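Local structure of cytosol aminopeptidase (Coxiella burnetii, 3IJ3) at residues D119-D122 against D123-E127; F154-Q157 against A158-K161; A284-I287 against M288-L292; F474-L477 against E478-R482. The protein probably acts as a manganese-dependent aminopeptidase of the M17 family, removing residues from the N-terminal ends of peptides. One frame throughout, in Å; residues are numbered along the deposited sequence.

Interaction 1: residues D119-D122 against D123-E127; sequences DFED and DEYYE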
loop_
_atom_site.group_PDB
_atom_site.type_symbol
_atom_site.label_atom_id
_atom_site.label_comp_id
_atom_site.label_asym_id
_atom_site.label_seq_id
_atom_site.Cartn_x
_atom_site.Cartn_y
_atom_site.Cartn_z
ATOM N N ASP A 119 31.333 -21.944 42.055
ATOM C CA ASP A 119 29.899 -21.876 41.737
ATOM C C ASP A 119 29.574 -22.346 40.323
ATOM O O ASP A 119 28.403 -22.400 39.959
ATOM C CB ASP A 119 29.378 -20.433 41.892
ATOM C CG ASP A 119 29.316 -19.973 43.323
ATOM O OD1 ASP A 119 29.203 -20.822 44.228
ATOM O OD2 ASP A 119 29.355 -18.745 43.553
ATOM N N PHE A 120 30.600 -22.673 39.533
ATOM C CA PHE A 120 30.426 -23.110 38.140
ATOM C C PHE A 120 30.901 -24.539 37.914
ATOM O O PHE A 120 31.817 -25.006 38.579
ATOM C CB PHE A 120 31.158 -22.135 37.222
ATOM C CG PHE A 120 30.676 -20.722 37.381
ATOM C CD1 PHE A 120 29.638 -20.235 36.596
ATOM C CD2 PHE A 120 31.213 -19.898 38.364
ATOM C CE1 PHE A 120 29.156 -18.940 36.775
ATOM C CE2 PHE A 120 30.738 -18.593 38.549
ATOM C CZ PHE A 120 29.713 -18.116 37.753
ATOM N N GLU A 121 30.254 -25.220 36.972
ATOM C CA GLU A 121 30.568 -26.619 36.622
ATOM C C GLU A 121 31.969 -26.768 36.022
ATOM O O GLU A 121 32.661 -27.756 36.269
ATOM C CB GLU A 121 29.521 -27.115 35.618
ATOM C CG GLU A 121 29.718 -28.550 35.062
ATOM C CD GLU A 121 28.751 -28.851 33.905
ATOM O OE1 GLU A 121 27.677 -28.207 33.843
ATOM O OE2 GLU A 121 29.061 -29.718 33.055
ATOM N N ASP A 122 32.403 -25.751 35.270
ATOM C CA ASP A 122 33.691 -25.762 34.550
ATOM C C ASP A 122 34.242 -24.322 34.352
ATOM O O ASP A 122 33.467 -23.368 34.422
ATOM C CB ASP A 122 33.428 -26.458 33.201
ATOM C CG ASP A 122 34.676 -26.682 32.383
ATOM O OD1 ASP A 122 35.130 -27.844 32.336
ATOM O OD2 ASP A 122 35.221 -25.712 31.814
ATOM N N ASP A 123 35.561 -24.155 34.125
ATOM C CA ASP A 123 36.130 -22.813 33.909
ATOM C C ASP A 123 35.493 -22.100 32.718
ATOM O O ASP A 123 35.518 -20.866 32.635
ATOM C CB ASP A 123 37.649 -22.887 33.683
ATOM C CG ASP A 123 38.428 -23.174 34.955
ATOM O OD1 ASP A 123 37.818 -23.275 36.035
ATOM O OD2 ASP A 123 39.668 -23.280 34.871
ATOM N N GLU A 124 34.932 -22.874 31.793
ATOM C CA GLU A 124 34.337 -22.308 30.595
ATOM C C GLU A 124 33.105 -21.477 30.972
ATOM O O GLU A 124 32.922 -20.375 30.456
ATOM C CB GLU A 124 33.951 -23.395 29.590
ATOM C CG GLU A 124 33.204 -22.877 28.358
ATOM C CD GLU A 124 34.006 -21.886 27.531
ATOM O OE1 GLU A 124 35.254 -21.961 27.537
ATOM O OE2 GLU A 124 33.382 -21.041 26.858
ATOM N N TYR A 125 32.272 -21.992 31.873
ATOM C CA TYR A 125 31.067 -21.259 32.279
ATOM C C TYR A 125 31.425 -20.057 33.147
ATOM O O TYR A 125 30.748 -19.036 33.105
ATOM C CB TYR A 125 30.052 -22.174 32.958
ATOM C CG TYR A 125 29.603 -23.267 32.035
ATOM C CD1 TYR A 125 28.806 -22.984 30.942
ATOM C CD2 TYR A 125 29.968 -24.595 32.258
ATOM C CE1 TYR A 125 28.394 -23.976 30.088
ATOM C CE2 TYR A 125 29.562 -25.595 31.405
ATOM C CZ TYR A 125 28.774 -25.279 30.319
ATOM O OH TYR A 125 28.360 -26.277 29.466
ATOM N N TYR A 126 32.491 -20.201 33.931
ATOM C CA TYR A 126 33.008 -19.120 34.769
ATOM C C TYR A 126 33.466 -17.975 33.867
ATOM O O TYR A 126 33.132 -16.801 34.096
ATOM C CB TYR A 126 34.152 -19.680 35.603
ATOM C CG TYR A 126 34.876 -18.756 36.536
ATOM C CD1 TYR A 126 34.210 -18.071 37.530
ATOM C CD2 TYR A 126 36.268 -18.700 36.525
ATOM C CE1 TYR A 126 34.900 -17.264 38.439
ATOM C CE2 TYR A 126 36.967 -17.914 37.423
ATOM C CZ TYR A 126 36.279 -17.203 38.382
ATOM O OH TYR A 126 36.983 -16.433 39.269
ATOM N N GLU A 127 34.200 -18.318 32.818
ATOM C CA GLU A 127 34.691 -17.318 31.871
ATOM C C GLU A 127 33.534 -16.641 31.107
ATOM O O GLU A 127 33.560 -15.427 30.877
ATOM C CB GLU A 127 35.703 -17.985 30.947
ATOM C CG GLU A 127 36.394 -17.114 29.964
ATOM C CD GLU A 127 37.499 -17.889 29.253
ATOM O OE1 GLU A 127 38.468 -18.303 29.933
ATOM O OE2 GLU A 127 37.387 -18.075 28.031
#
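Phe120 and Tyr126 set their side chains at about a right angle, with ring planes 51° apart. The rings meet obliquely, CD2 of Phe120 coming within 3.6 Å of CD1 of Tyr126. What lies over a face of Phe120 is backbone: CA of Tyr126 sits 4.0 Å from the ring centroid, close to the ring normal, in a CH-pi contact. Asp122 is the N-cap of helix 123-135. In the conformer modelled here its CG stands anti to the backbone N (chi1 -174°), which carries OD2 round to the first turn, where its anti lone pair accepts from N of Glu124 at 2.9 Å in a nearly straight bond. The main-chain O of Asp122 takes weak bonds from N of Tyr125 and N of Tyr126. On the outer side Glu121 and Tyr125 run side by side in the same direction, the carboxylate plane turned 39° from the ring, with OE1 of Glu121 4.0 Å from CE2 of Tyr125. Glu124 leads away and pairs instead with Arg128, as Asp123, in its modelled conformer, does with Arg117, while the Tyr126 ring meets His159 nearly perpendicularly.

Interaction 2: residues F154-Q157 against A158-K161; sequences FLPQ and AHRK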
loop_
_atom_site.group_PDB
_atom_site.type_symbol
_atom_site.label_atom_id
_atom_site.label_comp_id
_atom_site.label_asym_id
_atom_site.label_seq_id
_atom_site.Cartn_x
_atom_site.Cartn_y
_atom_site.Cartn_z
ATOM N N PHE A 154 35.875 -8.291 39.534
ATOM C CA PHE A 154 37.216 -8.768 39.492
ATOM C C PHE A 154 37.397 -9.765 38.343
ATOM O O PHE A 154 36.577 -10.674 38.164
ATOM C CB PHE A 154 37.598 -9.431 40.806
ATOM C CG PHE A 154 38.959 -10.049 40.774
ATOM C CD1 PHE A 154 40.073 -9.259 40.574
ATOM C CD2 PHE A 154 39.128 -11.418 40.925
ATOM C CE1 PHE A 154 41.348 -9.820 40.528
ATOM C CE2 PHE A 154 40.392 -11.981 40.879
ATOM C CZ PHE A 154 41.500 -11.177 40.668
ATOM N N LEU A 155 38.474 -9.586 37.569
ATOM C CA LEU A 155 38.803 -10.492 36.470
ATOM C C LEU A 155 40.124 -11.219 36.798
ATOM O O LEU A 155 41.194 -10.611 36.713
ATOM C CB LEU A 155 38.911 -9.718 35.151
ATOM C CG LEU A 155 39.280 -10.490 33.885
ATOM C CD1 LEU A 155 38.361 -11.647 33.639
ATOM C CD2 LEU A 155 39.264 -9.519 32.666
ATOM N N PRO A 156 40.055 -12.511 37.154
ATOM C CA PRO A 156 41.261 -13.279 37.520
ATOM C C PRO A 156 42.269 -13.362 36.375
ATOM O O PRO A 156 41.888 -13.425 35.201
ATOM C CB PRO A 156 40.724 -14.672 37.870
ATOM C CG PRO A 156 39.272 -14.528 38.005
ATOM C CD PRO A 156 38.836 -13.337 37.223
ATOM N N GLN A 157 43.543 -13.399 36.728
ATOM C CA GLN A 157 44.629 -13.391 35.752
ATOM C C GLN A 157 44.538 -14.546 34.752
ATOM O O GLN A 157 44.834 -14.370 33.552
ATOM C CB GLN A 157 45.981 -13.360 36.497
ATOM C CG GLN A 157 47.154 -12.856 35.651
ATOM C CD GLN A 157 47.604 -13.856 34.617
ATOM O OE1 GLN A 157 47.637 -15.060 34.884
ATOM N NE2 GLN A 157 47.981 -13.364 33.431
ATOM N N ALA A 158 44.074 -15.701 35.220
ATOM C CA ALA A 158 43.956 -16.893 34.363
ATOM C C ALA A 158 42.991 -16.713 33.189
ATOM O O ALA A 158 43.130 -17.367 32.150
ATOM C CB ALA A 158 43.530 -18.101 35.211
ATOM N N HIS A 159 42.023 -15.815 33.342
ATOM C CA HIS A 159 41.019 -15.593 32.316
ATOM C C HIS A 159 41.065 -14.202 31.726
ATOM O O HIS A 159 40.287 -13.887 30.830
ATOM C CB HIS A 159 39.631 -15.783 32.932
ATOM C CG HIS A 159 39.448 -17.126 33.555
ATOM N ND1 HIS A 159 39.128 -18.243 32.815
ATOM C CD2 HIS A 159 39.574 -17.538 34.836
ATOM C CE1 HIS A 159 39.046 -19.286 33.622
ATOM N NE2 HIS A 159 39.320 -18.888 34.852
ATOM N N ARG A 160 42.006 -13.394 32.187
ATOM C CA ARG A 160 42.064 -11.984 31.810
ATOM C C ARG A 160 42.254 -11.714 30.328
ATOM O O ARG A 160 41.513 -10.899 29.751
ATOM C CB ARG A 160 43.145 -11.298 32.631
ATOM C CG ARG A 160 43.165 -9.778 32.593
ATOM C CD ARG A 160 44.100 -9.303 33.725
ATOM N NE ARG A 160 43.596 -9.705 35.057
ATOM C CZ ARG A 160 44.323 -9.706 36.187
ATOM N NH1 ARG A 160 45.608 -9.349 36.154
ATOM N NH2 ARG A 160 43.780 -10.093 37.354
ATOM N N LYS A 161 43.229 -12.383 29.707
ATOM C CA LYS A 161 43.496 -12.168 28.288
ATOM C C LYS A 161 42.301 -12.589 27.414
ATOM O O LYS A 161 41.863 -11.847 26.527
ATOM C CB LYS A 161 44.747 -12.923 27.825
ATOM C CG LYS A 161 45.172 -12.563 26.370
ATOM C CD LYS A 161 46.221 -13.488 25.802
ATOM C CE LYS A 161 46.805 -12.948 24.508
ATOM N NZ LYS A 161 45.810 -12.447 23.540
HETATM O O HOH W 1 44.907 -14.474 30.850
#
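N of His159 donates to O of Pro156 at 3.0 Å, approaching from above the carbonyl plane, at the point where the chain leaves strand 151-154 of the N-terminal domain and turns from extended into helical form at the start of helix 157-178. The His159 ring has CB of Pro156 at its edge, and ND1 of His159 bonds to Glu127 on helix 123-135.

Arg160 carries most of the contact. Its chain runs out with CG anti to the backbone N (chi1 -168°) and bends at chi3, which swings the guanidinium back over the turn. CA of Gln157 lies 3.6 Å above the centre of one guanidinium face, and the Gln157 amide stands nearly perpendicular to it. Leu155 crosses the aliphatic part at a slant, CD2 of Leu155 to CG of Arg160 being 3.9 Å. The ring of Phe154 comes near NH2 obliquely. Two donors hold Arg160 against the strand end, side-on and both to one acceptor: NE of Arg160 lies 3.1 Å and NH2 of Arg160 2.7 Å from O of Leu155, which is only 2° out of the guanidinium plane.

Lys161 sends its side chain away to Asp165 and to O of Leu289. Its main chain is tied back to the first turn through a bridging water, which donates to O of Gln157 at 2.7 Å and accepts from N of Lys161 at 2.9 Å.

Interaction 3: residues A284-I287 against M288-L292; sequences ARMI and MLQQL. With SO4 (sulfate ion), chain H.
Ile287 and Leu292 close the buried end of helix 275-289, CG2 of Ile287 lying 3.9 Å from CB of Leu292 as the two side chains cross. The helix ends here in a Schellman motif: Gln291 takes positive phi (47°), and N of Leu292 donates to O of Ile287 at 3.0 Å, in the carbonyl plane. On the same well-packed side Met288 folds back along the preceding turn. Its bend at chi3 (-71°) lays CE against the main chain of Ala284, 3.5 Å from O of Ala284.

Arg285, Leu289 and Gln290 form a more polar, partly exposed flank. Arg285 extends from CG to NE, and CD1 of Leu289 sits 3.5 Å above one guanidinium face, displaced toward its rim; NH1 of Arg285 bonds to Thr168 and Thr169. Met286, which is buried, runs side by side with Gln290 in the same direction, with CE of Met286 4.0 Å from CG of Gln290. Beyond that methyl, NE2 of Gln290 donates to Asp165 and also to O4 of a sulfate, 2.8 Å away in an almost straight bond; the ion probably comes from the crystallisation liquor.

Helix 275-289 lies against strand 295-305 of the catalytic domain's sheet through Ala284, Ile287 and Met288. Helix 157-178 meets Met286 and Leu289, helix 186-200 meets Met288 and Leu289, and helix 470-481 packs on Ile287, Gln290 and Leu292.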
loop_
_atom_site.group_PDB
_atom_site.type_symbol
_atom_site.label_atom_id
_atom_site.label_comp_id
_atom_site.label_asym_id
_atom_site.label_seq_id
_atom_site.Cartn_x
_atom_site.Cartn_y
_atom_site.Cartn_z
ATOM N N ALA A 284 38.970 -11.232 12.455
ATOM C CA ALA A 284 40.375 -11.018 12.116
ATOM C C ALA A 284 41.162 -10.595 13.366
ATOM O O ALA A 284 42.268 -11.084 13.623
ATOM C CB ALA A 284 40.505 -9.924 11.031
ATOM N N ARG A 285 40.617 -9.643 14.116
ATOM C CA ARG A 285 41.262 -9.177 15.338
ATOM C C ARG A 285 41.497 -10.299 16.349
ATOM O O ARG A 285 42.592 -10.389 16.926
ATOM C CB ARG A 285 40.482 -8.007 15.937
ATOM C CG ARG A 285 41.175 -7.410 17.153
ATOM C CD ARG A 285 40.505 -6.117 17.551
ATOM N NE ARG A 285 41.253 -5.484 18.621
ATOM C CZ ARG A 285 41.026 -5.654 19.925
ATOM N NH1 ARG A 285 40.037 -6.420 20.359
ATOM N NH2 ARG A 285 41.802 -5.032 20.802
ATOM N N MET A 286 40.511 -11.182 16.546
ATOM C CA MET A 286 40.694 -12.311 17.476
ATOM C C MET A 286 41.781 -13.271 16.994
ATOM O O MET A 286 42.599 -13.752 17.785
ATOM C CB MET A 286 39.372 -13.058 17.723
ATOM C CG MET A 286 38.376 -12.285 18.555
ATOM S SD MET A 286 38.953 -12.048 20.232
ATOM C CE MET A 286 39.439 -13.691 20.635
ATOM N N ILE A 287 41.808 -13.525 15.691
ATOM C CA ILE A 287 42.815 -14.391 15.101
ATOM C C ILE A 287 44.219 -13.831 15.385
ATOM O O ILE A 287 45.117 -14.576 15.775
ATOM C CB ILE A 287 42.573 -14.528 13.591
ATOM C CG1 ILE A 287 41.329 -15.394 13.325
ATOM C CG2 ILE A 287 43.795 -15.133 12.890
ATOM C CD1 ILE A 287 40.898 -15.379 11.830
ATOM N N MET A 288 44.374 -12.516 15.244
ATOM C CA MET A 288 45.672 -11.859 15.472
ATOM C C MET A 288 46.033 -11.760 16.959
ATOM O O MET A 288 47.193 -11.998 17.355
ATOM C CB MET A 288 45.703 -10.484 14.754
ATOM C CG MET A 288 45.660 -10.629 13.205
ATOM S SD MET A 288 45.777 -9.074 12.272
ATOM C CE MET A 288 44.167 -8.283 12.574
ATOM N N LEU A 289 45.047 -11.446 17.789
ATOM C CA LEU A 289 45.250 -11.383 19.241
ATOM C C LEU A 289 45.702 -12.712 19.819
ATOM O O LEU A 289 46.526 -12.757 20.733
ATOM C CB LEU A 289 43.959 -10.947 19.956
ATOM C CG LEU A 289 43.621 -9.457 19.951
ATOM C CD1 LEU A 289 42.195 -9.212 20.389
ATOM C CD2 LEU A 289 44.623 -8.705 20.843
ATOM N N GLN A 290 45.133 -13.787 19.301
ATOM C CA GLN A 290 45.417 -15.139 19.771
ATOM C C GLN A 290 46.491 -15.850 18.959
ATOM O O GLN A 290 46.820 -17.019 19.213
ATOM C CB GLN A 290 44.118 -15.933 19.753
ATOM C CG GLN A 290 43.080 -15.428 20.738
ATOM C CD GLN A 290 43.341 -15.897 22.158
ATOM O OE1 GLN A 290 43.712 -17.054 22.378
ATOM N NE2 GLN A 290 43.125 -15.016 23.136
ATOM N N GLN A 291 47.059 -15.129 18.004
ATOM C CA GLN A 291 48.122 -15.626 17.147
ATOM C C GLN A 291 47.852 -17.007 16.564
ATOM O O GLN A 291 48.689 -17.899 16.661
ATOM C CB GLN A 291 49.490 -15.564 17.884
ATOM C CG GLN A 291 49.863 -14.100 18.244
ATOM C CD GLN A 291 51.248 -13.917 18.829
ATOM O OE1 GLN A 291 51.953 -14.872 19.125
ATOM N NE2 GLN A 291 51.641 -12.663 18.999
ATOM N N LEU A 292 46.687 -17.176 15.961
ATOM C CA LEU A 292 46.339 -18.431 15.322
ATOM C C LEU A 292 47.336 -18.650 14.160
ATOM O O LEU A 292 47.639 -17.700 13.422
ATOM C CB LEU A 292 44.910 -18.347 14.805
ATOM C CG LEU A 292 44.258 -19.654 14.385
ATOM C CD1 LEU A 292 44.029 -20.541 15.604
ATOM C CD2 LEU A 292 42.942 -19.371 13.652
HETATM S S SO4 H . 44.662 -17.049 26.188
HETATM O O1 SO4 H . 44.820 -16.871 27.633
HETATM O O2 SO4 H . 45.958 -16.882 25.529
HETATM O O3 SO4 H . 44.179 -18.395 25.911
HETATM O O4 SO4 H . 43.720 -16.065 25.671
#

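Interaction 4: residues F474-L477 against E478-R482; sequences FHYL and EQQYR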
loop_
_atom_site.group_PDB
_atom_site.type_symbol
_atom_site.label_atom_id
_atom_site.label_comp_id
_atom_site.label_asym_id
_atom_site.label_seq_id
_atom_site.Cartn_x
_atom_site.Cartn_y
_atom_site.Cartn_z
ATOM N N PHE A 474 35.198 -18.751 15.742
ATOM C CA PHE A 474 36.532 -18.759 16.327
ATOM C C PHE A 474 36.879 -20.096 16.969
ATOM O O PHE A 474 38.022 -20.581 16.861
ATOM C CB PHE A 474 36.764 -17.596 17.310
ATOM C CG PHE A 474 38.191 -17.479 17.725
ATOM C CD1 PHE A 474 39.142 -17.000 16.840
ATOM C CD2 PHE A 474 38.603 -17.873 18.989
ATOM C CE1 PHE A 474 40.487 -16.938 17.184
ATOM C CE2 PHE A 474 39.948 -17.790 19.347
ATOM C CZ PHE A 474 40.888 -17.303 18.426
ATOM N N HIS A 475 35.922 -20.690 17.684
ATOM C CA HIS A 475 36.127 -22.008 18.281
ATOM C C HIS A 475 36.521 -23.015 17.181
ATOM O O HIS A 475 37.477 -23.795 17.333
ATOM C CB HIS A 475 34.860 -22.467 19.014
ATOM C CG HIS A 475 34.929 -23.866 19.520
ATOM N ND1 HIS A 475 35.344 -24.174 20.798
ATOM C CD2 HIS A 475 34.642 -25.043 18.920
ATOM C CE1 HIS A 475 35.324 -25.488 20.956
ATOM N NE2 HIS A 475 34.909 -26.037 19.828
ATOM N N TYR A 476 35.770 -23.014 16.086
ATOM C CA TYR A 476 36.059 -23.873 14.948
ATOM C C TYR A 476 37.511 -23.664 14.450
ATOM O O TYR A 476 38.261 -24.625 14.253
ATOM C CB TYR A 476 35.039 -23.636 13.795
ATOM C CG TYR A 476 35.532 -24.260 12.526
ATOM C CD1 TYR A 476 35.534 -25.631 12.377
ATOM C CD2 TYR A 476 36.119 -23.500 11.540
ATOM C CE1 TYR A 476 36.044 -26.221 11.248
ATOM C CE2 TYR A 476 36.629 -24.083 10.394
ATOM C CZ TYR A 476 36.589 -25.448 10.259
ATOM O OH TYR A 476 37.119 -26.058 9.151
ATOM N N LEU A 477 37.910 -22.402 14.265
ATOM C CA LEU A 477 39.253 -22.098 13.792
ATOM C C LEU A 477 40.344 -22.588 14.743
ATOM O O LEU A 477 41.364 -23.109 14.305
ATOM C CB LEU A 477 39.416 -20.599 13.521
ATOM C CG LEU A 477 38.521 -20.036 12.416
ATOM C CD1 LEU A 477 38.704 -18.505 12.312
ATOM C CD2 LEU A 477 38.824 -20.704 11.063
ATOM N N GLU A 478 40.123 -22.438 16.037
ATOM C CA GLU A 478 41.093 -22.925 17.009
ATOM C C GLU A 478 41.215 -24.441 16.963
ATOM O O GLU A 478 42.317 -24.980 17.046
ATOM C CB GLU A 478 40.747 -22.476 18.427
ATOM C CG GLU A 478 41.059 -21.024 18.706
ATOM C CD GLU A 478 41.136 -20.743 20.207
ATOM O OE1 GLU A 478 40.166 -21.082 20.925
ATOM O OE2 GLU A 478 42.177 -20.184 20.650
ATOM N N GLN A 479 40.085 -25.119 16.845
ATOM C CA GLN A 479 40.081 -26.579 16.753
ATOM C C GLN A 479 40.766 -27.068 15.478
ATOM O O GLN A 479 41.502 -28.055 15.506
ATOM C CB GLN A 479 38.648 -27.117 16.792
ATOM C CG GLN A 479 37.953 -26.933 18.143
ATOM C CD GLN A 479 38.613 -27.720 19.263
ATOM O OE1 GLN A 479 39.021 -27.154 20.294
ATOM N NE2 GLN A 479 38.771 -29.007 19.054
ATOM N N GLN A 480 40.527 -26.362 14.379
ATOM C CA GLN A 480 41.031 -26.741 13.052
ATOM C C GLN A 480 42.510 -26.443 12.795
ATOM O O GLN A 480 43.208 -27.263 12.181
ATOM C CB GLN A 480 40.177 -26.043 11.980
ATOM C CG GLN A 480 40.455 -26.444 10.528
ATOM C CD GLN A 480 39.983 -27.831 10.177
ATOM O OE1 GLN A 480 39.340 -28.502 10.975
ATOM N NE2 GLN A 480 40.270 -28.259 8.949
ATOM N N TYR A 481 42.990 -25.293 13.276
ATOM C CA TYR A 481 44.345 -24.837 12.995
ATOM C C TYR A 481 45.426 -24.921 14.063
ATOM O O TYR A 481 46.606 -24.797 13.719
ATOM C CB TYR A 481 44.275 -23.424 12.369
ATOM C CG TYR A 481 43.512 -23.443 11.066
ATOM C CD1 TYR A 481 44.085 -23.972 9.912
ATOM C CD2 TYR A 481 42.213 -22.972 10.980
ATOM C CE1 TYR A 481 43.368 -24.029 8.709
ATOM C CE2 TYR A 481 41.508 -23.011 9.791
ATOM C CZ TYR A 481 42.097 -23.544 8.651
ATOM O OH TYR A 481 41.378 -23.594 7.463
ATOM N N ARG A 482 45.066 -25.139 15.324
ATOM C CA ARG A 482 46.083 -25.294 16.383
ATOM C C ARG A 482 46.760 -26.659 16.290
ATOM O O ARG A 482 46.138 -27.650 15.900
ATOM C CB ARG A 482 45.467 -25.169 17.774
ATOM C CG ARG A 482 44.930 -23.801 18.157
ATOM C CD ARG A 482 46.016 -22.808 18.413
ATOM N NE ARG A 482 45.511 -21.627 19.107
ATOM C CZ ARG A 482 46.149 -20.455 19.163
ATOM N NH1 ARG A 482 45.607 -19.443 19.824
ATOM N NH2 ARG A 482 47.317 -20.283 18.550
ATOM O OXT ARG A 482 47.949 -26.822 16.643
HETATM O O HOH W 2 38.464 -24.261 20.606
HETATM O O HOH W 3 38.967 -24.912 7.587
#
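CG stands anti to the backbone N in both His475 (chi1 173°) and Tyr476, so the two rings swing toward the next turn, where Gln479 and Gln480 receive them. Gln479 bends at chi2 and lays CG over a face of the His475 ring, 4.0 Å from its centroid, a CH-pi contact; its amide is turned just 14° from that ring. Gln480 runs beside Tyr476 in the same direction, its CB over one ring face toward the rim. A water joins OH of Tyr476 to OH of Tyr481, itself bonded to Asp352. Phe474 and Glu478 cross, CE2 of Phe474 coming 3.3 Å from CD of Glu478, with the carboxylate 32° from the ring plane. OE2 of Glu478 is held by Arg162; its ion pair with Arg482 is long and so weak, and NH1 of Arg482 bonds to O of Gln290. On the inner side CD2 of Leu477 meets CE2 of Tyr481 at 3.8 Å.

Four main-chain bonds, from N of Glu478 to Tyr481 onto the carbonyls four residues earlier, make this a regular alpha-helical i to i+4 arrangement: the last turns of the C-terminal helix 470-481, packed on strand 353-359 of the catalytic domain's sheet.

Along the chain the four contacts follow one another without overlap. Interactions 1 and 2 each mark the start of a helix in or beside the N-terminal domain, their centres 13 Å apart, and they meet where Glu127 OE1 lies 3.0 Å from His159 ND1. Interactions 3 and 4 are helix ends on the catalytic domain, with centres 11 Å apart, joined by Arg482 NH1 to Gln290 O at 2.8 Å. Helix 157-178 ties the two pairs together: it begins at interaction 2, and Lys161 NZ reaches Leu289 O of interaction 3 at 2.9 Å. Helix 157-178 and the C-terminal helix 470-481 thus both reach the C-terminal end of helix 275-289.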